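Long-range contact in GPI-anchored protein LLG1 (Arabidopsis thaliana, PDB 6A5D), which probably acts as a membrane-tethered co-receptor that takes part in RALF peptide perception within a heterotypic receptor complex at the plant cell surface: residues K57-N68 with E102-P113. Numbering follows the deposited sequence.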
loop_
_atom_site.group_PDB
_atom_site.type_symbol
_atom_site.label_atom_id
_atom_site.label_comp_id
_atom_site.label_asym_id
_atom_site.label_seq_id
_atom_site.Cartn_x
_atom_site.Cartn_y
_atom_site.Cartn_z
ATOM N N LYS A 57 2.366 -3.897 -3.386
ATOM C CA LYS A 57 1.578 -4.047 -4.609
ATOM C C LYS A 57 0.732 -5.307 -4.557
ATOM O O LYS A 57 -0.453 -5.283 -4.912
ATOM C CB LYS A 57 2.508 -4.081 -5.822
ATOM C CG LYS A 57 3.006 -2.685 -6.197
ATOM C CD LYS A 57 3.981 -2.664 -7.370
ATOM C CE LYS A 57 4.409 -1.231 -7.661
ATOM N NZ LYS A 57 5.236 -1.129 -8.908
ATOM N N ASP A 58 1.305 -6.411 -4.063
ATOM C CA ASP A 58 0.535 -7.648 -3.952
ATOM C C ASP A 58 -0.672 -7.472 -3.032
ATOM O O ASP A 58 -1.750 -8.027 -3.292
ATOM C CB ASP A 58 1.432 -8.794 -3.495
ATOM C CG ASP A 58 2.320 -9.328 -4.607
ATOM O OD1 ASP A 58 1.992 -9.125 -5.795
ATOM O OD2 ASP A 58 3.343 -9.968 -4.300
ATOM N N PHE A 59 -0.515 -6.668 -1.974
ATOM C CA PHE A 59 -1.611 -6.398 -1.047
ATOM C C PHE A 59 -2.635 -5.446 -1.654
ATOM O O PHE A 59 -3.850 -5.656 -1.515
ATOM C CB PHE A 59 -1.058 -5.775 0.242
ATOM C CG PHE A 59 -2.135 -5.378 1.227
ATOM C CD1 PHE A 59 -2.587 -6.292 2.174
ATOM C CD2 PHE A 59 -2.704 -4.105 1.198
ATOM C CE1 PHE A 59 -3.588 -5.934 3.078
ATOM C CE2 PHE A 59 -3.707 -3.744 2.100
ATOM C CZ PHE A 59 -4.157 -4.663 3.030
ATOM N N ALA A 60 -2.162 -4.387 -2.317
ATOM C CA ALA A 60 -2.979 -3.214 -2.597
ATOM C C ALA A 60 -3.517 -3.182 -4.015
ATOM O O ALA A 60 -4.601 -2.650 -4.238
ATOM C CB ALA A 60 -2.167 -1.932 -2.341
ATOM N N CYS A 61 -2.796 -3.757 -4.968
ATOM C CA CYS A 61 -3.246 -3.727 -6.353
ATOM C C CYS A 61 -4.634 -4.320 -6.586
ATOM O O CYS A 61 -5.321 -3.833 -7.503
ATOM C CB CYS A 61 -2.199 -4.366 -7.272
ATOM S SG CYS A 61 -0.729 -3.334 -7.474
ATOM N N PRO A 62 -5.111 -5.319 -5.838
ATOM C CA PRO A 62 -6.499 -5.762 -6.049
ATOM C C PRO A 62 -7.530 -4.687 -5.755
ATOM O O PRO A 62 -8.698 -4.861 -6.113
ATOM C CB PRO A 62 -6.653 -7.003 -5.159
ATOM C CG PRO A 62 -5.279 -7.377 -4.705
ATOM C CD PRO A 62 -4.346 -6.224 -4.949
ATOM N N TYR A 63 -7.136 -3.571 -5.141
ATOM C CA TYR A 63 -8.079 -2.561 -4.678
ATOM C C TYR A 63 -7.899 -1.221 -5.374
ATOM O O TYR A 63 -8.383 -0.205 -4.873
ATOM C CB TYR A 63 -8.018 -2.428 -3.151
ATOM C CG TYR A 63 -8.279 -3.769 -2.514
ATOM C CD1 TYR A 63 -9.577 -4.239 -2.399
ATOM C CD2 TYR A 63 -7.236 -4.603 -2.104
ATOM C CE1 TYR A 63 -9.852 -5.484 -1.868
ATOM C CE2 TYR A 63 -7.501 -5.872 -1.574
ATOM C CZ TYR A 63 -8.813 -6.297 -1.455
ATOM O OH TYR A 63 -9.142 -7.539 -0.943
ATOM N N THR A 64 -7.230 -1.198 -6.536
ATOM C CA THR A 64 -7.037 0.078 -7.225
ATOM C C THR A 64 -8.367 0.746 -7.566
ATOM O O THR A 64 -8.460 1.981 -7.530
ATOM C CB THR A 64 -6.171 -0.071 -8.486
ATOM O OG1 THR A 64 -6.708 -1.090 -9.347
ATOM C CG2 THR A 64 -4.756 -0.424 -8.122
ATOM N N ASP A 65 -9.406 -0.034 -7.880
ATOM C CA ASP A 65 -10.710 0.571 -8.166
ATOM C C ASP A 65 -11.132 1.486 -7.021
ATOM O O ASP A 65 -11.541 2.633 -7.233
ATOM C CB ASP A 65 -11.794 -0.500 -8.341
ATOM C CG ASP A 65 -11.687 -1.294 -9.647
ATOM O OD1 ASP A 65 -10.846 -1.001 -10.513
ATOM O OD2 ASP A 65 -12.503 -2.236 -9.794
ATOM N N GLN A 66 -11.035 0.987 -5.793
ATOM C CA GLN A 66 -11.490 1.750 -4.640
ATOM C C GLN A 66 -10.444 2.761 -4.191
ATOM O O GLN A 66 -10.788 3.897 -3.848
ATOM C CB GLN A 66 -11.862 0.799 -3.499
ATOM C CG GLN A 66 -12.954 -0.205 -3.871
ATOM C CD GLN A 66 -12.412 -1.550 -4.348
ATOM O OE1 GLN A 66 -11.449 -1.631 -5.093
ATOM N NE2 GLN A 66 -13.043 -2.623 -3.892
ATOM N N LEU A 67 -9.165 2.383 -4.245
ATOM C CA LEU A 67 -8.102 3.291 -3.833
ATOM C C LEU A 67 -8.056 4.524 -4.723
ATOM O O LEU A 67 -7.736 5.623 -4.255
ATOM C CB LEU A 67 -6.762 2.565 -3.857
ATOM C CG LEU A 67 -6.573 1.507 -2.772
ATOM C CD1 LEU A 67 -5.336 0.672 -3.054
ATOM C CD2 LEU A 67 -6.456 2.151 -1.388
ATOM N N ASN A 68 -8.341 4.356 -6.013
ATOM C CA ASN A 68 -8.309 5.454 -6.977
ATOM C C ASN A 68 -9.636 6.176 -7.100
ATOM O O ASN A 68 -9.826 6.950 -8.052
ATOM C CB ASN A 68 -7.791 5.003 -8.344
ATOM C CG ASN A 68 -6.299 4.741 -8.341
ATOM O OD1 ASN A 68 -5.550 5.348 -7.571
ATOM N ND2 ASN A 68 -5.857 3.838 -9.196
ATOM N N GLU A 102 9.261 0.047 -11.789
ATOM C CA GLU A 102 7.853 0.145 -12.146
ATOM C C GLU A 102 7.132 1.275 -11.429
ATOM O O GLU A 102 5.921 1.423 -11.607
ATOM C CB GLU A 102 7.151 -1.186 -11.899
ATOM C CG GLU A 102 7.709 -2.323 -12.735
ATOM C CD GLU A 102 8.932 -2.962 -12.112
ATOM O OE1 GLU A 102 9.077 -2.899 -10.870
ATOM O OE2 GLU A 102 9.748 -3.535 -12.864
ATOM N N GLY A 103 7.836 2.065 -10.614
ATOM C CA GLY A 103 7.168 3.129 -9.890
ATOM C C GLY A 103 6.041 2.565 -9.050
ATOM O O GLY A 103 6.152 1.478 -8.465
ATOM N N LEU A 104 4.923 3.288 -9.020
ATOM C CA LEU A 104 3.734 2.856 -8.296
ATOM C C LEU A 104 2.730 2.135 -9.196
ATOM O O LEU A 104 1.566 1.969 -8.810
ATOM C CB LEU A 104 3.100 4.035 -7.547
ATOM C CG LEU A 104 3.728 4.309 -6.171
ATOM C CD1 LEU A 104 3.345 5.695 -5.683
ATOM C CD2 LEU A 104 3.264 3.239 -5.184
ATOM N N GLU A 105 3.169 1.673 -10.367
ATOM C CA GLU A 105 2.278 0.996 -11.306
ATOM C C GLU A 105 2.054 -0.461 -10.912
ATOM O O GLU A 105 3.005 -1.214 -10.670
ATOM C CB GLU A 105 2.858 1.069 -12.723
ATOM C CG GLU A 105 2.015 0.364 -13.775
ATOM C CD GLU A 105 2.491 0.631 -15.198
ATOM O OE1 GLU A 105 3.717 0.574 -15.436
ATOM O OE2 GLU A 105 1.635 0.868 -16.077
ATOM N N CYS A 106 0.787 -0.858 -10.864
ATOM C CA CYS A 106 0.436 -2.256 -10.687
ATOM C C CYS A 106 0.695 -3.014 -11.984
ATOM O O CYS A 106 0.583 -2.448 -13.074
ATOM C CB CYS A 106 -1.033 -2.365 -10.319
ATOM S SG CYS A 106 -1.355 -1.793 -8.641
ATOM N N PRO A 107 1.049 -4.297 -11.896
ATOM C CA PRO A 107 1.399 -5.035 -13.122
ATOM C C PRO A 107 0.269 -5.099 -14.132
ATOM O O PRO A 107 0.540 -5.150 -15.339
ATOM C CB PRO A 107 1.825 -6.421 -12.611
ATOM C CG PRO A 107 1.409 -6.482 -11.188
ATOM C CD PRO A 107 1.287 -5.084 -10.676
ATOM N N ALA A 108 -0.987 -5.067 -13.687
ATOM C CA ALA A 108 -2.115 -5.012 -14.613
ATOM C C ALA A 108 -2.333 -3.634 -15.226
ATOM O O ALA A 108 -3.205 -3.497 -16.092
ATOM C CB ALA A 108 -3.403 -5.488 -13.934
ATOM N N GLY A 109 -1.581 -2.614 -14.822
ATOM C CA GLY A 109 -1.572 -1.325 -15.499
ATOM C C GLY A 109 -2.021 -0.140 -14.668
ATOM O O GLY A 109 -1.662 1.003 -15.003
ATOM N N SER A 110 -2.802 -0.346 -13.614
ATOM C CA SER A 110 -3.293 0.802 -12.869
ATOM C C SER A 110 -2.214 1.312 -11.913
ATOM O O SER A 110 -1.250 0.612 -11.593
ATOM C CB SER A 110 -4.559 0.441 -12.092
ATOM O OG SER A 110 -5.140 1.601 -11.510
ATOM N N GLN A 111 -2.405 2.542 -11.435
ATOM C CA GLN A 111 -1.447 3.218 -10.568
ATOM C C GLN A 111 -1.978 3.218 -9.143
ATOM O O GLN A 111 -3.149 3.533 -8.908
ATOM C CB GLN A 111 -1.274 4.677 -10.997
ATOM C CG GLN A 111 -0.971 4.858 -12.464
ATOM C CD GLN A 111 0.332 4.204 -12.850
ATOM O OE1 GLN A 111 1.318 4.274 -12.106
ATOM N NE2 GLN A 111 0.347 3.543 -14.001
ATOM N N LEU A 112 -1.085 2.904 -8.170
ATOM C CA LEU A 112 -1.465 3.049 -6.771
ATOM C C LEU A 112 -1.213 4.480 -6.314
ATOM O O LEU A 112 -0.216 5.092 -6.714
ATOM C CB LEU A 112 -0.622 2.128 -5.908
ATOM C CG LEU A 112 -0.930 0.651 -6.064
ATOM C CD1 LEU A 112 0.154 -0.188 -5.399
ATOM C CD2 LEU A 112 -2.286 0.395 -5.453
ATOM N N PRO A 113 -2.094 5.041 -5.484
ATOM C CA PRO A 113 -1.868 6.398 -5.001
ATOM C C PRO A 113 -0.684 6.443 -4.052
ATOM O O PRO A 113 -0.412 5.472 -3.325
ATOM C CB PRO A 113 -3.181 6.733 -4.271
ATOM C CG PRO A 113 -3.652 5.394 -3.778
ATOM C CD PRO A 113 -3.312 4.444 -4.906
HETATM O O HOH W 1 6.991 -3.377 -9.153
#
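Cys61 and Cys106 bring the two backbones closest, their CA atoms 5.9 Å apart, where the irregular chain 102-113 passes residues 57-61 and runs on beside helix 64-67. A disulfide joins them, SG to SG at 2.0 Å, with a torsion of -91° about the S-S bond. One helical turn before Cys61, Lys57 has CG anti to its carbonyl carbon (chi1 -77°) and runs straight from there outward; its NZ donates to the carbonyl O atoms of Gly103 and Glu105, each at 2.8 Å and each met from above the carbonyl plane. A water accepts a third hydrogen bond from NZ and donates its own to Glu102 OE1. The domain is a small, strandless helical fold cross-linked by four disulfides, and here the loop following helix 92-99 is fastened back onto the earlier helices. Leu112 straddles this surface: CD1 rests on Cys61 SG and Lys57 CG, while CD2 meets Ala60 CB, Leu67 CD1 and Thr64 CG2. Met78 of helix 74-86 touches Ala60 and Leu67 as well. Just past helix 64-67, Asn68 ND2 donates to Gln111 O (2.7 Å, 164° at the hydrogen), the acceptor lying in the amide plane of Asn68, and Asn68 OD1 sits 3.6 Å from Pro113 CD.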